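Local coordinates for esterase E25 (Uncultured bacterium, PDB 4Q05), which probably hydrolyses carboxylic ester bonds, as a dimer-forming bacterial member of the hormone-sensitive lipase family, GTSAG motif subfamily, at residues L226-S240 / S282-L296. Numbering follows the deposited sequence.
Sequences LPGALFLGTPGADMS and SPLYGDLHGFPPTFL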
loop_
_atom_site.group_PDB
_atom_site.type_symbol
_atom_site.label_atom_id
_atom_site.label_comp_id
_atom_site.label_asym_id
_atom_site.label_seq_id
_atom_site.Cartn_x
_atom_site.Cartn_y
_atom_site.Cartn_z
ATOM N N LEU A 226 -24.370 -0.631 -12.208
ATOM C CA LEU A 226 -22.995 -0.183 -11.958
ATOM C C LEU A 226 -22.016 -0.864 -12.888
ATOM O O LEU A 226 -22.295 -1.937 -13.405
ATOM C CB LEU A 226 -22.592 -0.497 -10.522
ATOM C CG LEU A 226 -23.533 0.022 -9.438
ATOM C CD1 LEU A 226 -23.017 -0.398 -8.066
ATOM C CD2 LEU A 226 -23.643 1.524 -9.532
ATOM N N PRO A 227 -20.843 -0.250 -13.096
ATOM C CA PRO A 227 -19.813 -0.932 -13.890
ATOM C C PRO A 227 -19.424 -2.258 -13.238
ATOM O O PRO A 227 -19.619 -2.426 -12.033
ATOM C CB PRO A 227 -18.625 0.043 -13.836
ATOM C CG PRO A 227 -19.216 1.363 -13.547
ATOM C CD PRO A 227 -20.403 1.083 -12.651
ATOM N N GLY A 228 -18.887 -3.183 -14.027
ATOM C CA GLY A 228 -18.413 -4.448 -13.502
ATOM C C GLY A 228 -17.145 -4.308 -12.670
ATOM O O GLY A 228 -16.837 -5.171 -11.850
ATOM N N ALA A 229 -16.404 -3.228 -12.881
ATOM C CA ALA A 229 -15.148 -3.012 -12.154
ATOM C C ALA A 229 -14.741 -1.545 -12.215
ATOM O O ALA A 229 -15.100 -0.839 -13.159
ATOM C CB ALA A 229 -14.042 -3.871 -12.744
ATOM N N LEU A 230 -13.993 -1.086 -11.213
ATOM C CA LEU A 230 -13.474 0.275 -11.238
ATOM C C LEU A 230 -11.969 0.223 -11.197
ATOM O O LEU A 230 -11.396 -0.678 -10.590
ATOM C CB LEU A 230 -13.942 1.063 -10.021
ATOM C CG LEU A 230 -15.437 1.180 -9.785
ATOM C CD1 LEU A 230 -15.658 2.118 -8.604
ATOM C CD2 LEU A 230 -16.145 1.693 -11.039
ATOM N N PHE A 231 -11.340 1.191 -11.849
ATOM C CA PHE A 231 -9.906 1.408 -11.739
ATOM C C PHE A 231 -9.673 2.780 -11.116
ATOM O O PHE A 231 -10.137 3.792 -11.649
ATOM C CB PHE A 231 -9.273 1.358 -13.127
ATOM C CG PHE A 231 -7.831 1.735 -13.139
ATOM C CD1 PHE A 231 -6.876 0.854 -12.667
ATOM C CD2 PHE A 231 -7.428 2.979 -13.607
ATOM C CE1 PHE A 231 -5.533 1.200 -12.671
ATOM C CE2 PHE A 231 -6.103 3.331 -13.624
ATOM C CZ PHE A 231 -5.145 2.441 -13.154
ATOM N N LEU A 232 -8.987 2.814 -9.974
ATOM C CA LEU A 232 -8.645 4.081 -9.333
ATOM C C LEU A 232 -7.135 4.193 -9.142
ATOM O O LEU A 232 -6.573 3.687 -8.157
ATOM C CB LEU A 232 -9.343 4.211 -7.985
ATOM C CG LEU A 232 -10.864 4.073 -7.997
ATOM C CD1 LEU A 232 -11.382 4.154 -6.576
ATOM C CD2 LEU A 232 -11.494 5.170 -8.855
ATOM N N GLY A 233 -6.461 4.826 -10.079
ATOM C CA GLY A 233 -5.059 5.069 -9.990
ATOM C C GLY A 233 -4.869 6.403 -9.345
ATOM O O GLY A 233 -5.518 7.319 -9.747
ATOM N N THR A 234 -4.013 6.456 -8.341
ATOM C CA THR A 234 -3.691 7.645 -7.575
ATOM C C THR A 234 -4.880 8.633 -7.485
ATOM O O THR A 234 -4.819 9.728 -7.935
ATOM C CB THR A 234 -2.380 8.292 -8.069
ATOM O OG1 THR A 234 -2.033 9.385 -7.252
ATOM C CG2 THR A 234 -2.487 8.738 -9.489
ATOM N N PRO A 235 -6.026 8.091 -6.891
ATOM C CA PRO A 235 -7.222 8.926 -7.013
ATOM C C PRO A 235 -7.187 10.203 -6.190
ATOM O O PRO A 235 -6.610 10.222 -5.144
ATOM C CB PRO A 235 -8.325 8.021 -6.517
ATOM C CG PRO A 235 -7.703 7.181 -5.516
ATOM C CD PRO A 235 -6.466 6.804 -6.154
ATOM N N GLY A 236 -7.795 11.253 -6.699
ATOM C CA GLY A 236 -7.920 12.482 -5.964
ATOM C C GLY A 236 -9.126 12.340 -5.074
ATOM O O GLY A 236 -10.103 13.033 -5.239
ATOM N N ALA A 237 -9.049 11.378 -4.170
ATOM C CA ALA A 237 -10.206 10.980 -3.372
ATOM C C ALA A 237 -10.508 11.957 -2.233
ATOM O O ALA A 237 -11.660 12.149 -1.853
ATOM C CB ALA A 237 -10.007 9.563 -2.827
ATOM N N ASP A 238 -9.466 12.562 -1.680
ATOM C CA ASP A 238 -9.630 13.617 -0.670
ATOM C C ASP A 238 -8.760 14.793 -1.053
ATOM O O ASP A 238 -7.534 14.717 -0.955
ATOM C CB ASP A 238 -9.225 13.103 0.717
ATOM C CG ASP A 238 -9.435 14.133 1.818
ATOM O OD1 ASP A 238 -9.731 15.314 1.508
ATOM O OD2 ASP A 238 -9.293 13.755 3.005
ATOM N N MET A 239 -9.383 15.881 -1.503
ATOM C CA MET A 239 -8.608 17.027 -1.978
ATOM C C MET A 239 -8.466 18.150 -0.954
ATOM O O MET A 239 -7.922 19.198 -1.271
ATOM C CB MET A 239 -9.160 17.570 -3.294
ATOM C CG MET A 239 -9.232 16.522 -4.419
ATOM S SD MET A 239 -7.705 15.553 -4.613
ATOM C CE MET A 239 -6.477 16.844 -4.854
ATOM N N SER A 240 -8.966 17.945 0.262
ATOM C CA SER A 240 -8.540 18.790 1.367
ATOM C C SER A 240 -7.114 18.364 1.632
ATOM O O SER A 240 -6.687 17.318 1.148
ATOM C CB SER A 240 -9.403 18.576 2.617
ATOM O OG SER A 240 -9.232 17.273 3.144
ATOM N N SER A 282 -14.629 15.712 -2.512
ATOM C CA SER A 282 -13.700 14.678 -2.059
ATOM C C SER A 282 -14.519 13.446 -1.742
ATOM O O SER A 282 -14.969 13.272 -0.612
ATOM C CB SER A 282 -12.974 15.154 -0.810
ATOM O OG SER A 282 -12.127 16.252 -1.115
ATOM N N PRO A 283 -14.767 12.615 -2.763
ATOM C CA PRO A 283 -15.704 11.493 -2.678
ATOM C C PRO A 283 -15.344 10.445 -1.612
ATOM O O PRO A 283 -16.216 9.657 -1.245
ATOM C CB PRO A 283 -15.636 10.862 -4.077
ATOM C CG PRO A 283 -15.062 11.875 -4.952
ATOM C CD PRO A 283 -14.223 12.797 -4.120
ATOM N N LEU A 284 -14.097 10.418 -1.150
ATOM C CA LEU A 284 -13.706 9.524 -0.060
ATOM C C LEU A 284 -14.638 9.711 1.141
ATOM O O LEU A 284 -14.894 8.771 1.897
ATOM C CB LEU A 284 -12.266 9.804 0.376
ATOM C CG LEU A 284 -11.754 9.008 1.578
ATOM C CD1 LEU A 284 -11.915 7.498 1.320
ATOM C CD2 LEU A 284 -10.307 9.353 1.858
ATOM N N TYR A 285 -15.131 10.935 1.318
ATOM C CA TYR A 285 -16.011 11.247 2.442
ATOM C C TYR A 285 -17.425 10.744 2.243
ATOM O O TYR A 285 -18.224 10.726 3.182
ATOM C CB TYR A 285 -16.013 12.751 2.744
ATOM C CG TYR A 285 -14.695 13.176 3.308
ATOM C CD1 TYR A 285 -14.334 12.810 4.591
ATOM C CD2 TYR A 285 -13.786 13.891 2.546
ATOM C CE1 TYR A 285 -13.121 13.162 5.112
ATOM C CE2 TYR A 285 -12.558 14.248 3.058
ATOM C CZ TYR A 285 -12.235 13.882 4.340
ATOM O OH TYR A 285 -11.020 14.223 4.866
ATOM N N GLY A 286 -17.739 10.338 1.021
ATOM C CA GLY A 286 -19.063 9.815 0.749
ATOM C C GLY A 286 -19.122 8.331 1.056
ATOM O O GLY A 286 -18.124 7.723 1.461
ATOM N N ASP A 287 -20.291 7.747 0.839
ATOM C CA ASP A 287 -20.524 6.331 1.082
ATOM C C ASP A 287 -19.891 5.498 -0.023
ATOM O O ASP A 287 -20.053 5.805 -1.198
ATOM C CB ASP A 287 -22.027 6.058 1.110
ATOM C CG ASP A 287 -22.380 4.737 1.795
ATOM O OD1 ASP A 287 -21.481 3.893 2.021
ATOM O OD2 ASP A 287 -23.575 4.549 2.104
ATOM N N LEU A 288 -19.177 4.440 0.354
ATOM C CA LEU A 288 -18.553 3.553 -0.625
ATOM C C LEU A 288 -19.178 2.160 -0.628
ATOM O O LEU A 288 -18.747 1.282 -1.375
ATOM C CB LEU A 288 -17.045 3.457 -0.375
ATOM C CG LEU A 288 -16.302 4.794 -0.421
ATOM C CD1 LEU A 288 -14.793 4.585 -0.307
ATOM C CD2 LEU A 288 -16.630 5.525 -1.701
ATOM N N HIS A 289 -20.199 1.944 0.196
ATOM C CA HIS A 289 -20.911 0.677 0.137
ATOM C C HIS A 289 -21.530 0.485 -1.240
ATOM O O HIS A 289 -21.996 1.436 -1.857
ATOM C CB HIS A 289 -22.009 0.590 1.203
ATOM C CG HIS A 289 -21.495 0.480 2.604
ATOM N ND1 HIS A 289 -21.174 1.584 3.369
ATOM C CD2 HIS A 289 -21.262 -0.602 3.387
ATOM C CE1 HIS A 289 -20.764 1.185 4.559
ATOM N NE2 HIS A 289 -20.803 -0.136 4.594
ATOM N N GLY A 290 -21.540 -0.753 -1.719
ATOM C CA GLY A 290 -22.132 -1.038 -3.011
ATOM C C GLY A 290 -21.189 -0.849 -4.179
ATOM O O GLY A 290 -21.546 -1.147 -5.316
ATOM N N PHE A 291 -19.982 -0.356 -3.924
ATOM C CA PHE A 291 -19.034 -0.175 -5.027
ATOM C C PHE A 291 -18.715 -1.499 -5.716
ATOM O O PHE A 291 -18.640 -2.544 -5.077
ATOM C CB PHE A 291 -17.745 0.527 -4.560
ATOM C CG PHE A 291 -17.764 2.026 -4.761
ATOM C CD1 PHE A 291 -18.805 2.796 -4.258
ATOM C CD2 PHE A 291 -16.748 2.657 -5.461
ATOM C CE1 PHE A 291 -18.828 4.174 -4.447
ATOM C CE2 PHE A 291 -16.758 4.027 -5.649
ATOM C CZ PHE A 291 -17.801 4.793 -5.136
ATOM N N PRO A 292 -18.525 -1.451 -7.036
ATOM C CA PRO A 292 -18.052 -2.603 -7.799
ATOM C C PRO A 292 -16.636 -2.955 -7.333
ATOM O O PRO A 292 -16.017 -2.138 -6.657
ATOM C CB PRO A 292 -17.973 -2.066 -9.241
ATOM C CG PRO A 292 -18.664 -0.752 -9.239
ATOM C CD PRO A 292 -18.571 -0.223 -7.845
ATOM N N PRO A 293 -16.126 -4.135 -7.706
ATOM C CA PRO A 293 -14.727 -4.450 -7.390
ATOM C C PRO A 293 -13.824 -3.353 -7.909
ATOM O O PRO A 293 -13.988 -2.914 -9.051
ATOM C CB PRO A 293 -14.484 -5.749 -8.166
ATOM C CG PRO A 293 -15.842 -6.412 -8.181
ATOM C CD PRO A 293 -16.825 -5.274 -8.334
ATOM N N THR A 294 -12.877 -2.930 -7.082
ATOM C CA THR A 294 -12.036 -1.786 -7.393
ATOM C C THR A 294 -10.543 -2.140 -7.329
ATOM O O THR A 294 -10.091 -2.860 -6.436
ATOM C CB THR A 294 -12.361 -0.627 -6.438
ATOM O OG1 THR A 294 -13.728 -0.246 -6.625
ATOM C CG2 THR A 294 -11.458 0.595 -6.678
ATOM N N PHE A 295 -9.799 -1.620 -8.296
ATOM C CA PHE A 295 -8.372 -1.859 -8.436
ATOM C C PHE A 295 -7.716 -0.510 -8.194
ATOM O O PHE A 295 -8.065 0.479 -8.858
ATOM C CB PHE A 295 -8.112 -2.361 -9.862
ATOM C CG PHE A 295 -6.666 -2.704 -10.174
ATOM C CD1 PHE A 295 -5.717 -1.710 -10.355
ATOM C CD2 PHE A 295 -6.287 -4.025 -10.370
ATOM C CE1 PHE A 295 -4.407 -2.034 -10.679
ATOM C CE2 PHE A 295 -4.985 -4.353 -10.709
ATOM C CZ PHE A 295 -4.045 -3.357 -10.860
ATOM N N LEU A 296 -6.785 -0.446 -7.243
ATOM C CA LEU A 296 -6.139 0.828 -6.915
ATOM C C LEU A 296 -4.628 0.713 -6.996
ATOM O O LEU A 296 -4.061 -0.311 -6.657
ATOM C CB LEU A 296 -6.509 1.304 -5.504
ATOM C CG LEU A 296 -8.000 1.441 -5.182
ATOM C CD1 LEU A 296 -8.488 0.174 -4.478
ATOM C CD2 LEU A 296 -8.232 2.676 -4.304
#
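Leu230 N donates to Pro293 O (2.8 Å) and Leu230 O accepts from Phe295 N, while Leu232 N meets Phe295 O almost head-on (2.7 Å, 175° at the hydrogen); these bonds pair strands 229-232 and 294-296 in parallel. A second polar set joins the loop at 237-239 to Ser282 and the 3-10 turn 283-285, which precede strand 294-296. Ala237 O takes the N-H of Leu284, and Met239 N donates to Ser282 OG (2.8 Å), a hydroxyl also bonded to Leu276 O. With CG anti to the backbone N (chi1 -177°), Asp238 swings its carboxylate over to Tyr285, where OD2 and OH form a weak bond, the carboxylate turned 79° from the ring; OD2 also salt-bridges Arg310, and OD1 takes both the N-H, closing an Asx turn, and the hydroxyl of Ser240. Cutting Asp238 back to an alanine is likely to cost Arg310 this salt bridge, Tyr285 OH its weak bond and the 238-240 turn its closing bond. Apolar contacts at the strands divide between the sheet faces. On one, Leu230 lays CD1 against Phe291 CD2 (3.4 Å) and CG against Pro292 CG, and Leu232 CD1 meets Thr294 CG2. On the other, Phe231 and Phe295 touch obliquely through their CD1 atoms (3.6 Å). The pair belongs to the parallel part of the mixed central sheet of the alpha/beta hydrolase fold.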